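Long-range contact in putative acid phosphatase WZB (Escherichia coli, PDB 2WMY), which probably removes phosphate from phosphotyrosine residues of proteins, releasing free tyrosine side chains and phosphate: residues R21-L33 and V133-A145. The protein carries 1 engineered substitution. Residues are numbered along the deposited sequence; the frame is centred on the assembly and turned at random.
Sequences RSPIGERLLRRLL and VYQLLEQASKRWA. With SO4 (sulfate ion), chain I.
Leu28 and Leu137 interlock as knobs into holes where helix 21-32 packs on helix 133-145, the segment axes approaching to 9.4 Å and crossing at -39°. Leu28 enters among Tyr134, Leu137, Glu138 and Ser141: its CD1 lies on the backbone, 3.7 Å from Leu137 C, while CD2 meets Tyr134 OH at 3.6 Å. Leu137 answers among Arg21, Ile24, Gly25 and Leu28, its CD1 3.5 Å from Ile24 CG2. The Tyr134 side chain, CG opposite the backbone N (chi1 -175°), brings CD1 to Ile24 CG2. One water accepts from Arg31 NH1 and donates to Glu138 OE2, opposite charges 4.2 Å apart. The same water is bonded to Tyr134 OH. Ser141, the third knob, turns its buried OG back to Leu137 O (2.6 Å), which also accepts from Ser141 N on the opposite face; Leu28 CB packs against the same OG. Leu32 and Leu33 close over Ala145.

Arg21, a predicted active-site residue, holds the sulfate, which lies in plane at the guanidinium edge, through its backbone N and NE, both to O4, and through NH2 to O3 (3.0 Å, 175°); the P-loop amides of Thr16, Gly17, Ile19 and Cys20 also bind the anion, which probably marks the place of the substrate phosphate. Glu89 forms a salt bridge with NH1. An alanine here would remove both guanidinium bonds to the anion, probably weakening its hold and leaving Glu89 without this mate.

The two helices lie side by side against the parallel sheet, Leu29 touching strands 10-15 and 37-42 and Trp144 NE1 bonding Leu109 O of strand 107-109, while helix 53-61 flanks Ile24 and Tyr134.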
# COMPACT_ATOMS: atom_id res chain seq x y z
N ARG A 21 -0.86 -6.20 1.44
CA ARG A 21 -0.86 -5.27 0.30
C ARG A 21 0.08 -4.07 0.42
O ARG A 21 0.90 -3.85 -0.47
CB ARG A 21 -2.28 -4.78 -0.01
CG ARG A 21 -3.18 -5.89 -0.55
CD ARG A 21 -4.64 -5.49 -0.49
NE ARG A 21 -5.14 -5.46 0.88
CZ ARG A 21 -6.38 -5.15 1.20
NH1 ARG A 21 -7.24 -4.85 0.24
NH2 ARG A 21 -6.77 -5.15 2.47
N SER A 22 -0.06 -3.26 1.47
CA SER A 22 0.77 -2.06 1.54
C SER A 22 2.28 -2.35 1.60
O SER A 22 3.07 -1.65 0.96
CB SER A 22 0.30 -1.04 2.61
OG SER A 22 0.27 -1.57 3.93
N PRO A 23 2.69 -3.40 2.33
CA PRO A 23 4.14 -3.63 2.33
C PRO A 23 4.65 -3.91 0.92
O PRO A 23 5.77 -3.55 0.56
CB PRO A 23 4.31 -4.89 3.20
CG PRO A 23 3.01 -5.08 3.90
CD PRO A 23 1.95 -4.43 3.06
N ILE A 24 3.82 -4.57 0.12
CA ILE A 24 4.19 -4.87 -1.26
C ILE A 24 4.13 -3.61 -2.12
O ILE A 24 5.04 -3.33 -2.90
CB ILE A 24 3.30 -5.99 -1.82
CG1 ILE A 24 3.70 -7.32 -1.18
CG2 ILE A 24 3.42 -6.04 -3.34
CD1 ILE A 24 2.78 -8.49 -1.57
N GLY A 25 3.07 -2.82 -1.96
CA GLY A 25 2.94 -1.56 -2.67
C GLY A 25 4.06 -0.61 -2.32
O GLY A 25 4.62 0.05 -3.20
N GLU A 26 4.41 -0.54 -1.04
CA GLU A 26 5.51 0.31 -0.57
C GLU A 26 6.81 -0.03 -1.28
O GLU A 26 7.49 0.85 -1.79
CB GLU A 26 5.68 0.17 0.94
CG GLU A 26 7.01 0.63 1.48
CD GLU A 26 7.22 0.18 2.93
OE1 GLU A 26 6.43 0.60 3.81
OE2 GLU A 26 8.17 -0.59 3.19
N ARG A 27 7.15 -1.32 -1.29
CA ARG A 27 8.45 -1.75 -1.81
C ARG A 27 8.52 -1.61 -3.34
O ARG A 27 9.57 -1.28 -3.89
CB ARG A 27 8.77 -3.19 -1.38
CG ARG A 27 8.85 -3.38 0.14
CD ARG A 27 9.99 -2.58 0.75
NE ARG A 27 9.87 -2.50 2.21
CZ ARG A 27 10.62 -3.20 3.06
NH1 ARG A 27 11.56 -4.02 2.62
NH2 ARG A 27 10.43 -3.07 4.37
N LEU A 28 7.40 -1.86 -4.01
CA LEU A 28 7.32 -1.65 -5.45
C LEU A 28 7.59 -0.18 -5.78
O LEU A 28 8.41 0.14 -6.65
CB LEU A 28 5.96 -2.11 -6.00
CG LEU A 28 5.71 -3.63 -6.04
CD1 LEU A 28 4.24 -3.94 -6.32
CD2 LEU A 28 6.62 -4.31 -7.07
N LEU A 29 6.91 0.72 -5.07
CA LEU A 29 7.07 2.15 -5.34
C LEU A 29 8.48 2.65 -5.04
O LEU A 29 9.00 3.50 -5.76
CB LEU A 29 6.03 2.98 -4.59
CG LEU A 29 4.60 2.93 -5.14
CD1 LEU A 29 3.63 3.64 -4.19
CD2 LEU A 29 4.54 3.54 -6.52
N ARG A 30 9.10 2.13 -3.98
CA ARG A 30 10.46 2.55 -3.62
C ARG A 30 11.42 2.19 -4.75
O ARG A 30 12.29 2.97 -5.11
CB ARG A 30 10.94 1.88 -2.33
CG ARG A 30 10.31 2.41 -1.06
CD ARG A 30 10.90 1.71 0.15
NE ARG A 30 10.31 2.17 1.40
CZ ARG A 30 10.63 1.68 2.59
NH1 ARG A 30 11.52 0.71 2.70
NH2 ARG A 30 10.05 2.17 3.68
N ARG A 31 11.24 0.99 -5.27
CA ARG A 31 11.97 0.47 -6.42
C ARG A 31 11.93 1.46 -7.59
O ARG A 31 12.94 1.68 -8.27
CB ARG A 31 11.27 -0.81 -6.85
CG ARG A 31 12.13 -1.94 -7.34
CD ARG A 31 11.20 -3.01 -7.90
NE ARG A 31 11.75 -4.36 -7.82
CZ ARG A 31 11.14 -5.43 -8.32
NH1 ARG A 31 9.97 -5.31 -8.93
NH2 ARG A 31 11.70 -6.63 -8.20
N LEU A 32 10.76 2.05 -7.83
CA LEU A 32 10.53 2.89 -9.00
C LEU A 32 10.87 4.36 -8.74
O LEU A 32 11.27 5.08 -9.66
CB LEU A 32 9.08 2.77 -9.46
CG LEU A 32 8.65 1.42 -10.01
CD1 LEU A 32 7.14 1.28 -9.99
CD2 LEU A 32 9.20 1.22 -11.43
N LEU A 33 10.69 4.80 -7.51
CA LEU A 33 10.93 6.20 -7.15
C LEU A 33 11.84 6.25 -5.92
O LEU A 33 11.39 6.55 -4.81
CB LEU A 33 9.60 6.90 -6.88
CG LEU A 33 8.48 6.62 -7.89
CD1 LEU A 33 7.12 6.92 -7.29
CD2 LEU A 33 8.69 7.39 -9.19
N VAL A 133 -3.12 -10.48 -6.80
CA VAL A 133 -2.94 -9.21 -6.11
C VAL A 133 -1.57 -8.58 -6.37
O VAL A 133 -1.47 -7.37 -6.57
CB VAL A 133 -3.20 -9.34 -4.59
CG1 VAL A 133 -2.89 -8.02 -3.88
CG2 VAL A 133 -4.65 -9.74 -4.35
N TYR A 134 -0.52 -9.40 -6.38
CA TYR A 134 0.81 -8.89 -6.71
C TYR A 134 0.85 -8.20 -8.07
O TYR A 134 1.39 -7.09 -8.21
CB TYR A 134 1.87 -10.00 -6.69
CG TYR A 134 3.26 -9.44 -6.90
CD1 TYR A 134 4.03 -9.02 -5.82
CD2 TYR A 134 3.79 -9.29 -8.18
CE1 TYR A 134 5.30 -8.49 -6.00
CE2 TYR A 134 5.06 -8.77 -8.37
CZ TYR A 134 5.81 -8.37 -7.27
OH TYR A 134 7.07 -7.84 -7.45
N GLN A 135 0.29 -8.86 -9.08
CA GLN A 135 0.29 -8.29 -10.42
C GLN A 135 -0.46 -6.96 -10.46
O GLN A 135 -0.01 -6.00 -11.07
CB GLN A 135 -0.31 -9.26 -11.44
CG GLN A 135 -0.39 -8.65 -12.84
CD GLN A 135 -1.06 -9.56 -13.85
OE1 GLN A 135 -0.71 -10.73 -13.98
NE2 GLN A 135 -2.03 -9.02 -14.57
N LEU A 136 -1.61 -6.90 -9.79
CA LEU A 136 -2.37 -5.66 -9.72
C LEU A 136 -1.58 -4.54 -9.06
O LEU A 136 -1.58 -3.41 -9.53
CB LEU A 136 -3.69 -5.89 -8.98
CG LEU A 136 -4.78 -6.67 -9.71
CD1 LEU A 136 -5.92 -6.96 -8.74
CD2 LEU A 136 -5.29 -5.92 -10.95
N LEU A 137 -0.92 -4.85 -7.95
CA LEU A 137 -0.11 -3.86 -7.25
C LEU A 137 1.04 -3.39 -8.13
O LEU A 137 1.42 -2.21 -8.11
CB LEU A 137 0.43 -4.44 -5.93
CG LEU A 137 -0.56 -4.43 -4.77
CD1 LEU A 137 0.05 -5.06 -3.53
CD2 LEU A 137 -1.02 -3.01 -4.46
N GLU A 138 1.59 -4.31 -8.91
CA GLU A 138 2.74 -4.01 -9.74
C GLU A 138 2.33 -3.09 -10.88
O GLU A 138 3.01 -2.10 -11.16
CB GLU A 138 3.38 -5.29 -10.28
CG GLU A 138 4.55 -5.05 -11.20
CD GLU A 138 5.40 -6.29 -11.43
OE1 GLU A 138 4.82 -7.37 -11.68
OE2 GLU A 138 6.64 -6.18 -11.35
N GLN A 139 1.23 -3.43 -11.54
CA GLN A 139 0.70 -2.62 -12.64
C GLN A 139 0.26 -1.24 -12.14
O GLN A 139 0.53 -0.23 -12.78
CB GLN A 139 -0.47 -3.35 -13.32
CG GLN A 139 -1.08 -2.60 -14.49
CD GLN A 139 -2.17 -3.39 -15.19
OE1 GLN A 139 -3.12 -3.86 -14.56
NE2 GLN A 139 -2.04 -3.54 -16.50
N ALA A 140 -0.40 -1.20 -10.99
CA ALA A 140 -0.83 0.06 -10.40
C ALA A 140 0.37 0.95 -10.04
O ALA A 140 0.34 2.17 -10.23
CB ALA A 140 -1.68 -0.19 -9.17
N SER A 141 1.42 0.31 -9.52
CA SER A 141 2.66 1.01 -9.14
C SER A 141 3.39 1.64 -10.32
O SER A 141 3.87 2.77 -10.23
CB SER A 141 3.62 0.05 -8.42
OG SER A 141 3.08 -0.37 -7.19
N LYS A 142 3.51 0.89 -11.42
CA LYS A 142 4.16 1.42 -12.61
C LYS A 142 3.44 2.67 -13.08
O LYS A 142 4.06 3.66 -13.44
CB LYS A 142 4.21 0.37 -13.73
CG LYS A 142 5.18 -0.78 -13.46
CD LYS A 142 5.03 -1.90 -14.50
CE LYS A 142 5.86 -3.12 -14.12
NZ LYS A 142 5.53 -4.33 -14.94
N ARG A 143 2.11 2.63 -13.07
CA ARG A 143 1.33 3.77 -13.55
C ARG A 143 1.39 4.97 -12.60
O ARG A 143 1.45 6.10 -13.05
CB ARG A 143 -0.10 3.35 -13.85
CG ARG A 143 -0.17 2.24 -14.88
CD ARG A 143 -1.60 1.88 -15.26
NE ARG A 143 -1.61 0.89 -16.34
CZ ARG A 143 -2.71 0.49 -16.97
NH1 ARG A 143 -3.89 0.98 -16.64
NH2 ARG A 143 -2.61 -0.41 -17.94
N TRP A 144 1.39 4.72 -11.29
CA TRP A 144 1.57 5.81 -10.34
C TRP A 144 2.95 6.45 -10.51
O TRP A 144 3.10 7.66 -10.37
CB TRP A 144 1.36 5.37 -8.88
CG TRP A 144 -0.02 5.69 -8.37
CD1 TRP A 144 -0.97 4.81 -7.95
CD2 TRP A 144 -0.61 7.00 -8.23
NE1 TRP A 144 -2.11 5.48 -7.55
CE2 TRP A 144 -1.91 6.83 -7.72
CE3 TRP A 144 -0.16 8.29 -8.50
CZ2 TRP A 144 -2.76 7.90 -7.47
CZ3 TRP A 144 -1.01 9.37 -8.25
CH2 TRP A 144 -2.30 9.16 -7.74
N ALA A 145 3.94 5.64 -10.85
CA ALA A 145 5.30 6.15 -11.04
C ALA A 145 5.39 6.99 -12.31
O ALA A 145 6.10 8.00 -12.34
CB ALA A 145 6.30 5.02 -11.08
S SO4 I . -3.64 -6.75 4.31
O1 SO4 I . -2.43 -6.47 5.08
O2 SO4 I . -4.13 -8.09 4.64
O3 SO4 I . -4.71 -5.78 4.58
O4 SO4 I . -3.30 -6.66 2.88
O HOH W 1 8.38 -7.41 -9.89